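PDB 5YWN: protein induced by osmotic stress from Scheffersomyces stipitis, which probably acts as an NADPH-dependent carbonyl reductase of the dihydroflavonol-4-reductase subfamily, able to reduce haloketones asymmetrically. Local coordinates for residues His245-Ala248 against Phe249-Glu253; Leu220-Asn223 against Lys224-Val228; Asp273-Arg276 against Lys277-Gln281; Trp302-Lys305 against Lys306-Ile310. The protein carries 1 engineered substitution. All coordinates share one frame; numbering follows the deposited sequence.

Interaction 1: residues His245-Ala248 against Phe249-Glu253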
loop_
_atom_site.group_PDB
_atom_site.type_symbol
_atom_site.label_atom_id
_atom_site.label_comp_id
_atom_site.label_asym_id
_atom_site.label_seq_id
_atom_site.Cartn_x
_atom_site.Cartn_y
_atom_site.Cartn_z
ATOM N N HIS A 245 -8.077 2.108 4.735
ATOM C CA HIS A 245 -8.330 0.719 5.031
ATOM C C HIS A 245 -9.362 0.582 6.164
ATOM O O HIS A 245 -10.241 -0.179 6.065
ATOM C CB HIS A 245 -7.045 -0.049 5.292
ATOM C CG HIS A 245 -6.299 -0.449 4.059
ATOM N ND1 HIS A 245 -5.593 0.436 3.298
ATOM C CD2 HIS A 245 -6.185 -1.636 3.439
ATOM C CE1 HIS A 245 -5.052 -0.192 2.287
ATOM N NE2 HIS A 245 -5.388 -1.453 2.356
ATOM N N LEU A 246 -9.246 1.405 7.183
ATOM C CA LEU A 246 -10.197 1.415 8.253
ATOM C C LEU A 246 -11.587 1.762 7.790
ATOM O O LEU A 246 -12.490 1.043 8.047
ATOM C CB LEU A 246 -9.788 2.380 9.320
ATOM C CG LEU A 246 -10.600 2.369 10.574
ATOM C CD1 LEU A 246 -10.339 1.088 11.304
ATOM C CD2 LEU A 246 -10.255 3.554 11.437
ATOM N N ALA A 247 -11.698 2.804 7.010
ATOM C CA ALA A 247 -12.940 3.195 6.413
ATOM C C ALA A 247 -13.474 2.048 5.561
ATOM O O ALA A 247 -14.624 1.779 5.563
ATOM C CB ALA A 247 -12.742 4.392 5.525
ATOM N N ALA A 248 -12.595 1.374 4.882
ATOM C CA ALA A 248 -12.953 0.371 3.918
ATOM C C ALA A 248 -13.713 -0.792 4.519
ATOM O O ALA A 248 -14.451 -1.400 3.843
ATOM C CB ALA A 248 -11.757 -0.123 3.153
ATOM N N PHE A 249 -13.408 -1.115 5.766
ATOM C CA PHE A 249 -14.161 -2.100 6.499
ATOM C C PHE A 249 -15.218 -1.632 7.499
ATOM O O PHE A 249 -16.100 -2.358 7.804
ATOM C CB PHE A 249 -13.273 -3.202 7.050
ATOM C CG PHE A 249 -12.517 -2.872 8.312
ATOM C CD1 PHE A 249 -13.086 -3.029 9.540
ATOM C CD2 PHE A 249 -11.210 -2.521 8.266
ATOM C CE1 PHE A 249 -12.368 -2.762 10.672
ATOM C CE2 PHE A 249 -10.485 -2.299 9.391
ATOM C CZ PHE A 249 -11.057 -2.417 10.594
ATOM N N GLU A 250 -15.028 -0.458 8.071
ATOM C CA GLU A 250 -15.959 0.161 8.994
ATOM C C GLU A 250 -17.237 0.713 8.421
ATOM O O GLU A 250 -18.228 0.599 9.013
ATOM C CB GLU A 250 -15.275 1.182 9.887
ATOM C CG GLU A 250 -14.295 0.638 10.892
ATOM C CD GLU A 250 -13.836 1.646 11.940
ATOM O OE1 GLU A 250 -13.473 1.227 13.001
ATOM O OE2 GLU A 250 -13.818 2.816 11.710
ATOM N N LYS A 251 -17.165 1.365 7.277
ATOM C CA LYS A 251 -18.293 2.073 6.690
ATOM C C LYS A 251 -19.171 1.227 5.763
ATOM O O LYS A 251 -18.698 0.571 4.905
ATOM C CB LYS A 251 -17.835 3.312 5.924
ATOM C CG LYS A 251 -17.021 4.289 6.713
ATOM C CD LYS A 251 -16.639 5.479 5.889
ATOM C CE LYS A 251 -15.891 6.541 6.662
ATOM N NZ LYS A 251 -16.677 7.244 7.673
ATOM N N ASP A 252 -20.464 1.350 5.932
ATOM C CA ASP A 252 -21.416 0.651 5.121
ATOM C C ASP A 252 -21.281 1.076 3.654
ATOM O O ASP A 252 -21.404 0.289 2.803
ATOM C CB ASP A 252 -22.837 0.892 5.594
ATOM C CG ASP A 252 -23.271 -0.015 6.741
ATOM O OD1 ASP A 252 -22.601 -0.981 7.113
ATOM O OD2 ASP A 252 -24.328 0.291 7.278
ATOM N N GLU A 253 -20.981 2.337 3.433
ATOM C CA GLU A 253 -20.844 2.961 2.131
ATOM C C GLU A 253 -19.713 2.363 1.298
ATOM O O GLU A 253 -19.721 2.459 0.141
ATOM C CB GLU A 253 -20.565 4.435 2.281
ATOM C CG GLU A 253 -21.631 5.289 2.882
ATOM C CD GLU A 253 -21.619 5.391 4.416
ATOM O OE1 GLU A 253 -20.927 4.703 5.104
ATOM O OE2 GLU A 253 -22.386 6.186 4.936
#

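Interaction 2: residues Leu220-Asn223 against Lys224-Val228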
loop_
_atom_site.group_PDB
_atom_site.type_symbol
_atom_site.label_atom_id
_atom_site.label_comp_id
_atom_site.label_asym_id
_atom_site.label_seq_id
_atom_site.Cartn_x
_atom_site.Cartn_y
_atom_site.Cartn_z
ATOM N N LEU A 220 18.383 12.395 0.967
ATOM C CA LEU A 220 19.411 12.542 1.952
ATOM C C LEU A 220 20.759 12.018 1.458
ATOM O O LEU A 220 21.755 12.397 1.929
ATOM C CB LEU A 220 19.001 11.881 3.252
ATOM C CG LEU A 220 17.745 12.417 3.918
ATOM C CD1 LEU A 220 17.562 11.889 5.320
ATOM C CD2 LEU A 220 17.772 13.914 3.935
ATOM N N LYS A 221 20.738 11.146 0.484
ATOM C CA LYS A 221 21.936 10.638 -0.110
ATOM C C LYS A 221 22.499 11.436 -1.281
ATOM O O LYS A 221 23.548 11.130 -1.781
ATOM C CB LYS A 221 21.712 9.229 -0.497
ATOM C CG LYS A 221 21.410 8.348 0.673
ATOM C CD LYS A 221 20.288 7.416 0.341
ATOM C CE LYS A 221 20.520 6.041 0.876
ATOM N NZ LYS A 221 19.446 5.445 1.677
ATOM N N LEU A 222 21.790 12.458 -1.696
ATOM C CA LEU A 222 22.285 13.323 -2.701
ATOM C C LEU A 222 23.432 14.172 -2.160
ATOM O O LEU A 222 23.590 14.336 -1.004
ATOM C CB LEU A 222 21.208 14.212 -3.252
ATOM C CG LEU A 222 20.028 13.564 -3.930
ATOM C CD1 LEU A 222 18.975 14.601 -4.166
ATOM C CD2 LEU A 222 20.422 12.914 -5.230
ATOM N N ASN A 223 24.226 14.685 -3.039
ATOM C CA ASN A 223 25.253 15.620 -2.668
ATOM C C ASN A 223 25.135 16.829 -3.546
ATOM O O ASN A 223 24.459 16.799 -4.528
ATOM C CB ASN A 223 26.659 14.998 -2.719
ATOM C CG ASN A 223 27.127 14.728 -4.124
ATOM O OD1 ASN A 223 27.033 15.567 -4.998
ATOM N ND2 ASN A 223 27.644 13.530 -4.340
ATOM N N LYS A 224 25.850 17.872 -3.192
ATOM C CA LYS A 224 25.582 19.207 -3.686
ATOM C C LYS A 224 25.657 19.317 -5.178
ATOM O O LYS A 224 25.022 20.117 -5.724
ATOM C CB LYS A 224 26.457 20.255 -3.037
ATOM C CG LYS A 224 27.924 20.126 -3.286
ATOM C CD LYS A 224 28.661 21.450 -3.102
ATOM C CE LYS A 224 30.113 21.200 -2.755
ATOM N NZ LYS A 224 30.700 22.099 -1.745
ATOM N N ASP A 225 26.454 18.501 -5.811
ATOM C CA ASP A 225 26.619 18.548 -7.248
ATOM C C ASP A 225 25.743 17.609 -8.074
ATOM O O ASP A 225 25.732 17.676 -9.248
ATOM C CB ASP A 225 28.066 18.314 -7.568
ATOM C CG ASP A 225 28.933 19.416 -7.082
ATOM O OD1 ASP A 225 28.570 20.592 -7.205
ATOM O OD2 ASP A 225 29.949 19.112 -6.529
ATOM N N ASP A 226 24.982 16.778 -7.409
ATOM C CA ASP A 226 24.084 15.873 -8.028
ATOM C C ASP A 226 22.966 16.587 -8.749
ATOM O O ASP A 226 22.667 17.703 -8.486
ATOM C CB ASP A 226 23.458 15.026 -6.961
ATOM C CG ASP A 226 24.208 13.770 -6.688
ATOM O OD1 ASP A 226 24.671 13.155 -7.623
ATOM O OD2 ASP A 226 24.301 13.373 -5.541
ATOM N N ASP A 227 22.363 15.902 -9.689
ATOM C CA ASP A 227 21.192 16.405 -10.369
ATOM C C ASP A 227 19.950 16.362 -9.465
ATOM O O ASP A 227 19.876 15.616 -8.541
ATOM C CB ASP A 227 20.934 15.618 -11.628
ATOM C CG ASP A 227 21.987 15.861 -12.733
ATOM O OD1 ASP A 227 22.542 16.959 -12.856
ATOM O OD2 ASP A 227 22.242 14.957 -13.523
ATOM N N VAL A 228 18.988 17.183 -9.780
ATOM C CA VAL A 228 17.706 17.087 -9.172
ATOM C C VAL A 228 17.130 15.723 -9.534
ATOM O O VAL A 228 17.174 15.334 -10.652
ATOM C CB VAL A 228 16.771 18.170 -9.716
ATOM C CG1 VAL A 228 15.357 17.982 -9.216
ATOM C CG2 VAL A 228 17.288 19.564 -9.412
#

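Interaction 3: residues Asp273-Arg276 against Lys277-Gln281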
loop_
_atom_site.group_PDB
_atom_site.type_symbol
_atom_site.label_atom_id
_atom_site.label_comp_id
_atom_site.label_asym_id
_atom_site.label_seq_id
_atom_site.Cartn_x
_atom_site.Cartn_y
_atom_site.Cartn_z
ATOM N N ASP A 273 12.715 21.193 -2.667
ATOM C CA ASP A 273 12.281 22.433 -2.115
ATOM C C ASP A 273 11.776 22.253 -0.688
ATOM O O ASP A 273 12.037 23.046 0.130
ATOM C CB ASP A 273 11.238 23.114 -3.008
ATOM C CG ASP A 273 11.834 23.674 -4.345
ATOM O OD1 ASP A 273 13.016 23.859 -4.470
ATOM O OD2 ASP A 273 11.074 23.919 -5.239
ATOM N N VAL A 274 11.038 21.203 -0.449
ATOM C CA VAL A 274 10.558 20.934 0.870
ATOM C C VAL A 274 11.670 20.622 1.845
ATOM O O VAL A 274 11.742 21.201 2.843
ATOM C CB VAL A 274 9.475 19.834 0.821
ATOM C CG1 VAL A 274 9.257 19.149 2.153
ATOM C CG2 VAL A 274 8.177 20.370 0.260
ATOM N N VAL A 275 12.532 19.724 1.493
ATOM C CA VAL A 275 13.583 19.300 2.356
ATOM C C VAL A 275 14.559 20.427 2.737
ATOM O O VAL A 275 14.901 20.571 3.853
ATOM C CB VAL A 275 14.319 18.122 1.730
ATOM C CG1 VAL A 275 15.539 17.758 2.502
ATOM C CG2 VAL A 275 13.405 16.929 1.644
ATOM N N ARG A 276 14.936 21.234 1.766
ATOM C CA ARG A 276 15.850 22.317 2.010
ATOM C C ARG A 276 15.316 23.397 2.962
ATOM O O ARG A 276 16.039 23.858 3.768
ATOM C CB ARG A 276 16.382 22.904 0.707
ATOM C CG ARG A 276 17.217 21.978 -0.147
ATOM C CD ARG A 276 17.455 22.533 -1.532
ATOM N NE ARG A 276 18.112 23.802 -1.414
ATOM C CZ ARG A 276 19.396 23.944 -1.166
ATOM N NH1 ARG A 276 20.173 22.901 -1.130
ATOM N NH2 ARG A 276 19.893 25.130 -0.992
ATOM N N LYS A 277 14.058 23.780 2.835
ATOM C CA LYS A 277 13.419 24.689 3.760
ATOM C C LYS A 277 13.264 24.162 5.185
ATOM O O LYS A 277 13.565 24.807 6.096
ATOM C CB LYS A 277 12.073 25.093 3.230
ATOM C CG LYS A 277 12.105 25.935 1.982
ATOM C CD LYS A 277 10.707 26.224 1.493
ATOM C CE LYS A 277 10.669 27.316 0.448
ATOM N NZ LYS A 277 11.205 26.866 -0.813
ATOM N N ASN A 278 12.777 22.959 5.310
ATOM C CA ASN A 278 12.641 22.238 6.543
ATOM C C ASN A 278 13.875 21.775 7.277
ATOM O O ASN A 278 13.858 21.742 8.431
ATOM C CB ASN A 278 11.584 21.154 6.425
ATOM C CG ASN A 278 10.222 21.724 6.205
ATOM O OD1 ASN A 278 9.587 22.139 7.109
ATOM N ND2 ASN A 278 9.822 21.795 4.988
ATOM N N PHE A 279 14.910 21.409 6.554
ATOM C CA PHE A 279 16.141 20.908 7.109
ATOM C C PHE A 279 17.318 21.721 6.562
ATOM O O PHE A 279 18.149 21.278 5.837
ATOM C CB PHE A 279 16.288 19.422 6.877
ATOM C CG PHE A 279 15.094 18.641 7.260
ATOM C CD1 PHE A 279 14.946 18.189 8.523
ATOM C CD2 PHE A 279 14.096 18.406 6.358
ATOM C CE1 PHE A 279 13.837 17.490 8.888
ATOM C CE2 PHE A 279 12.985 17.695 6.707
ATOM C CZ PHE A 279 12.849 17.250 7.980
ATOM N N PRO A 280 17.358 22.975 6.956
ATOM C CA PRO A 280 18.299 23.935 6.419
ATOM C C PRO A 280 19.762 23.653 6.751
ATOM O O PRO A 280 20.585 24.149 6.089
ATOM C CB PRO A 280 17.809 25.263 6.956
ATOM C CG PRO A 280 17.068 24.944 8.156
ATOM C CD PRO A 280 16.519 23.578 7.991
ATOM N N GLN A 281 20.023 22.823 7.733
ATOM C CA GLN A 281 21.319 22.285 7.967
ATOM C C GLN A 281 21.790 21.388 6.857
ATOM O O GLN A 281 22.909 21.171 6.747
ATOM C CB GLN A 281 21.448 21.604 9.318
ATOM C CG GLN A 281 20.822 20.240 9.459
ATOM C CD GLN A 281 19.339 20.307 9.649
ATOM O OE1 GLN A 281 18.731 21.237 9.272
ATOM N NE2 GLN A 281 18.778 19.295 10.204
#

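Interaction 4: residues Trp302-Lys305 against Lys306-Ile310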
loop_
_atom_site.group_PDB
_atom_site.type_symbol
_atom_site.label_atom_id
_atom_site.label_comp_id
_atom_site.label_asym_id
_atom_site.label_seq_id
_atom_site.Cartn_x
_atom_site.Cartn_y
_atom_site.Cartn_z
ATOM N N TRP A 302 -7.577 14.134 -11.195
ATOM C CA TRP A 302 -8.214 12.851 -11.181
ATOM C C TRP A 302 -9.565 12.866 -10.416
ATOM O O TRP A 302 -9.784 13.666 -9.553
ATOM C CB TRP A 302 -7.283 11.806 -10.645
ATOM C CG TRP A 302 -6.112 11.480 -11.454
ATOM C CD1 TRP A 302 -5.819 11.921 -12.697
ATOM C CD2 TRP A 302 -5.060 10.621 -11.085
ATOM N NE1 TRP A 302 -4.661 11.390 -13.118
ATOM C CE2 TRP A 302 -4.163 10.590 -12.128
ATOM C CE3 TRP A 302 -4.781 9.879 -9.963
ATOM C CZ2 TRP A 302 -3.037 9.822 -12.088
ATOM C CZ3 TRP A 302 -3.644 9.157 -9.929
ATOM C CH2 TRP A 302 -2.803 9.131 -10.957
ATOM N N ASN A 303 -10.477 12.014 -10.827
ATOM C CA ASN A 303 -11.771 11.917 -10.222
ATOM C C ASN A 303 -11.888 10.924 -9.062
ATOM O O ASN A 303 -12.329 9.814 -9.218
ATOM C CB ASN A 303 -12.813 11.610 -11.239
ATOM C CG ASN A 303 -14.198 11.536 -10.652
ATOM O OD1 ASN A 303 -14.445 11.918 -9.554
ATOM N ND2 ASN A 303 -15.076 11.051 -11.410
ATOM N N ASP A 304 -11.527 11.401 -7.907
ATOM C CA ASP A 304 -11.626 10.680 -6.658
ATOM C C ASP A 304 -12.747 11.166 -5.783
ATOM O O ASP A 304 -12.733 10.926 -4.642
ATOM C CB ASP A 304 -10.313 10.690 -5.892
ATOM C CG ASP A 304 -9.907 12.079 -5.437
ATOM O OD1 ASP A 304 -10.489 13.064 -5.854
ATOM O OD2 ASP A 304 -8.986 12.162 -4.648
ATOM N N LYS A 305 -13.726 11.817 -6.360
ATOM C CA LYS A 305 -14.792 12.455 -5.610
ATOM C C LYS A 305 -15.571 11.489 -4.759
ATOM O O LYS A 305 -15.806 11.748 -3.632
ATOM C CB LYS A 305 -15.725 13.238 -6.530
ATOM C CG LYS A 305 -15.067 14.471 -7.123
ATOM C CD LYS A 305 -16.007 15.397 -7.875
ATOM C CE LYS A 305 -16.946 14.694 -8.842
ATOM N NZ LYS A 305 -16.321 14.009 -9.975
ATOM N N LYS A 306 -15.877 10.344 -5.301
ATOM C CA LYS A 306 -16.579 9.323 -4.585
ATOM C C LYS A 306 -15.776 8.820 -3.366
ATOM O O LYS A 306 -16.279 8.710 -2.310
ATOM C CB LYS A 306 -16.871 8.160 -5.531
ATOM C CG LYS A 306 -17.682 7.049 -4.916
ATOM C CD LYS A 306 -17.877 5.859 -5.809
ATOM C CE LYS A 306 -18.975 6.062 -6.832
ATOM N NZ LYS A 306 -19.561 4.791 -7.293
ATOM N N THR A 307 -14.508 8.561 -3.578
ATOM C CA THR A 307 -13.652 8.075 -2.542
ATOM C C THR A 307 -13.585 9.093 -1.405
ATOM O O THR A 307 -13.771 8.742 -0.296
ATOM C CB THR A 307 -12.257 7.712 -3.088
ATOM O OG1 THR A 307 -12.349 6.577 -3.920
ATOM C CG2 THR A 307 -11.279 7.456 -2.015
ATOM N N LYS A 308 -13.386 10.347 -1.725
ATOM C CA LYS A 308 -13.285 11.402 -0.721
ATOM C C LYS A 308 -14.552 11.550 0.101
ATOM O O LYS A 308 -14.484 11.690 1.278
ATOM C CB LYS A 308 -12.917 12.740 -1.345
ATOM C CG LYS A 308 -11.525 12.867 -1.863
ATOM C CD LYS A 308 -10.516 12.458 -0.853
ATOM C CE LYS A 308 -10.201 13.592 0.111
ATOM N NZ LYS A 308 -9.678 14.730 -0.664
ATOM N N LYS A 309 -15.698 11.476 -0.551
ATOM C CA LYS A 309 -16.982 11.473 0.115
ATOM C C LYS A 309 -17.157 10.276 1.047
ATOM O O LYS A 309 -17.608 10.434 2.099
ATOM C CB LYS A 309 -18.099 11.481 -0.898
ATOM C CG LYS A 309 -19.505 11.460 -0.336
ATOM C CD LYS A 309 -19.872 12.765 0.278
ATOM C CE LYS A 309 -21.354 13.054 0.196
ATOM N NZ LYS A 309 -21.623 14.347 0.805
ATOM N N ILE A 310 -16.790 9.103 0.611
ATOM C CA ILE A 310 -16.847 7.960 1.446
ATOM C C ILE A 310 -15.886 8.052 2.640
ATOM O O ILE A 310 -16.265 7.800 3.723
ATOM C CB ILE A 310 -16.604 6.677 0.644
ATOM C CG1 ILE A 310 -17.763 6.387 -0.281
ATOM C CG2 ILE A 310 -16.433 5.473 1.551
ATOM C CD1 ILE A 310 -17.446 5.361 -1.271
HETATM O O HOH W 1 -15.542 9.838 -8.012
#

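Interaction 1: residues His245-Ala248 against Phe249-Glu253
Leu246 meets Phe249 and Glu250 on the last turn of helix 238-250, which packs on the parallel sheet of the Rossmann fold. With CG opposite the backbone N across the CA–CB bond (chi1 -173°), the isobutyl group of Leu246 lies along its own turn, CD1 touching both the Phe249 ring and the Glu250 carboxylate. Its CD1 comes up to Phe249 CZ at 3.6 Å, at the far end of the ring. Its CG lies 3.4 Å from Glu250 OE2, where the extended glutamate side chain passes obliquely across the branch. The carboxylate has its polar partner elsewhere, since Glu250 OE1 is hydrogen-bonded to Tyr27. Phe249 takes the less usual rotamer with CG between its backbone N and carbonyl carbon (chi1 80°), which turns the ring back over the preceding turn. There Leu246 O sits 3.8 Å above the plane of the Phe249 ring, displaced toward the rim. Phe249 also packs on Ile76 and Leu78 of strand 74-79 and on Val121 of strand 119-123. Its backbone N makes only weak bonds to His245 O and Leu246 O, whereas Glu250 N donates to Leu246 O at 2.9 Å. One turn earlier on the sheet-facing side, His245 NE2 is bonded to Thr123, and the imidazole lies about 6 Å from the bound NADP at the nearest atoms. Lys251, the first residue to leave helical geometry, still donates its N to Ala247 O at 3.1 Å. Its extended methylene chain runs back beside the same residue, putting Lys251 CE 4.0 Å from Ala247 CB.

Interaction 2: residues Leu220-Asn223 against Lys224-Val228
Asn223 and Asp226 close a type I beta turn on the protein surface, in the loop between helix 211-217 and strand 234-237. Among the backbone bonds, Asp226 N donates to Asn223 O at 2.9 Å, the i+3 to i bond that closes the turn. Two side-chain-to-backbone bonds brace it. Asp226 OD2 accepts from Asn223 N at 2.8 Å, met on its anti side. Asn223 OD1 takes Asp225 N at 3.1 Å in the carbonyl plane, an Asx turn nested within the beta turn. With chi1 at 71°, the Asn223 amide folds over its own backbone, which brings OD1 within range of that N-H. The side chains of Asn223 and Asp226 cross at about a right angle, yet their flat ends stack, amide and carboxylate planes 13° apart. With an alanine at Asp226 the carboxylate is gone, and Asn223 N would probably lose this acceptor and the amide its stacked partner, leaving the start of the turn freer to move. Leu222, which also packs on Pro229 and Pro287, adds a van der Waals contact with the carboxylate. Its methyl runs past the group, with Leu222 CD2 3.9 Å from Asp226 OD2.

Interaction 3: residues Asp273-Arg276 against Lys277-Gln281
Val274 O receives two donors from Asn278 at the C-terminus of helix 268-278, where the asparagine side chain doubles the usual bond to the i-4 carbonyl: the backbone N at 3.2 Å and side-chain ND2 at 2.9 Å. The second bond lies near the plane of the amide but approaches the carbonyl from a tilt of 34°. Asn278 reaches back in this way because CG stands beside its own backbone N (chi1 -65°). ND2 is also hydrogen-bonded to Glu319 OE1, so the amide ties this turn to helix 318-332. Were Asn278 a leucine, Glu319 would probably lose this donor and Val274 O would be likely to keep just the backbone N-H of the two described. Next along, Phe279 leaves helical geometry, but its N still donates to Val275 O at 2.8 Å. That oxygen also lies at the edge of the Phe279 ring, 3.4 Å from CD2. Pro280 follows this first non-helical residue, its CA making a CA-H...O contact of 3.5 Å with Arg276 O. Further out, Lys277 runs its methylenes past Asp273 O, and its NZ bonds to His292, whose backbone N is held by Asp273 OD2. Facing helix 318-332, Val274 rests on Val322, while Val275 and Phe279 share Ile326.

Interaction 4: residues Trp302-Lys305 against Lys306-Ile310
An Asx turn leads into helix 305-311, whose first turn joins Asp304 to Lys308 and, through a water, Asn303 to Lys306. Asn303 OD1 is the hub. It accepts from Lys305 N at 3.3 Å, the bond that makes the Asx turn, and from Lys305 NZ at 2.8 Å. The two donors come from opposite faces of the amide plane: the backbone N is tilted by 25°, whereas the ammonium stands well above, 59° out of the plane and not on a lone pair. NZ gets there because the Lys305 chain bends twice near its end and curls back over the turn. A water hydrogen-bonded to the same OD1 accepts from Lys306 N at 2.8 Å, carrying the reach of the asparagine one residue into the helix. Asp304 holds the N-cap position, though its side chain makes no capping bond. Its carbonyl instead starts the helical ladder, Lys308 N donating to Asp304 O at 3.0 Å, followed by Lys309 N to Lys305 O at 3.1 Å. The Asp304 carboxylate rests against the Lys308 methylenes, OD2 3.8 Å from CG, while the ammonium end turns to Tyr315 in a cation-pi contact. On the inner side, Thr307 OG1 is bonded to Glu144 and to the backbone N of Leu260, fixing the helix beside strand 258-261. Chemically, one neutral amide oxygen gathers donors at the helix start, and the nearby Asp304 carboxylate probably adds a favourable negative charge beside the positive end of the helix dipole.

Read from the N terminus, the four contacts follow in series and none nests in or crosses another. Interaction 2 closes a tight turn in the loop between helix 211-217 and strand 234-237. Interaction 1 ends helix 238-250, beside the Rossmann sheet, on the opposite side of the chain's centre from interaction 2. Interaction 3 ends helix 268-278, and interaction 4 begins helix 305-311. They fall into two pairs. Interactions 2 and 3 come within about 5 Å at their nearest atoms, beside helix 318-332. Interactions 1 and 4 touch, with Lys251 CD 3.2 Å from Ile310 O, so helix 305-311 meets the exit of helix 238-250.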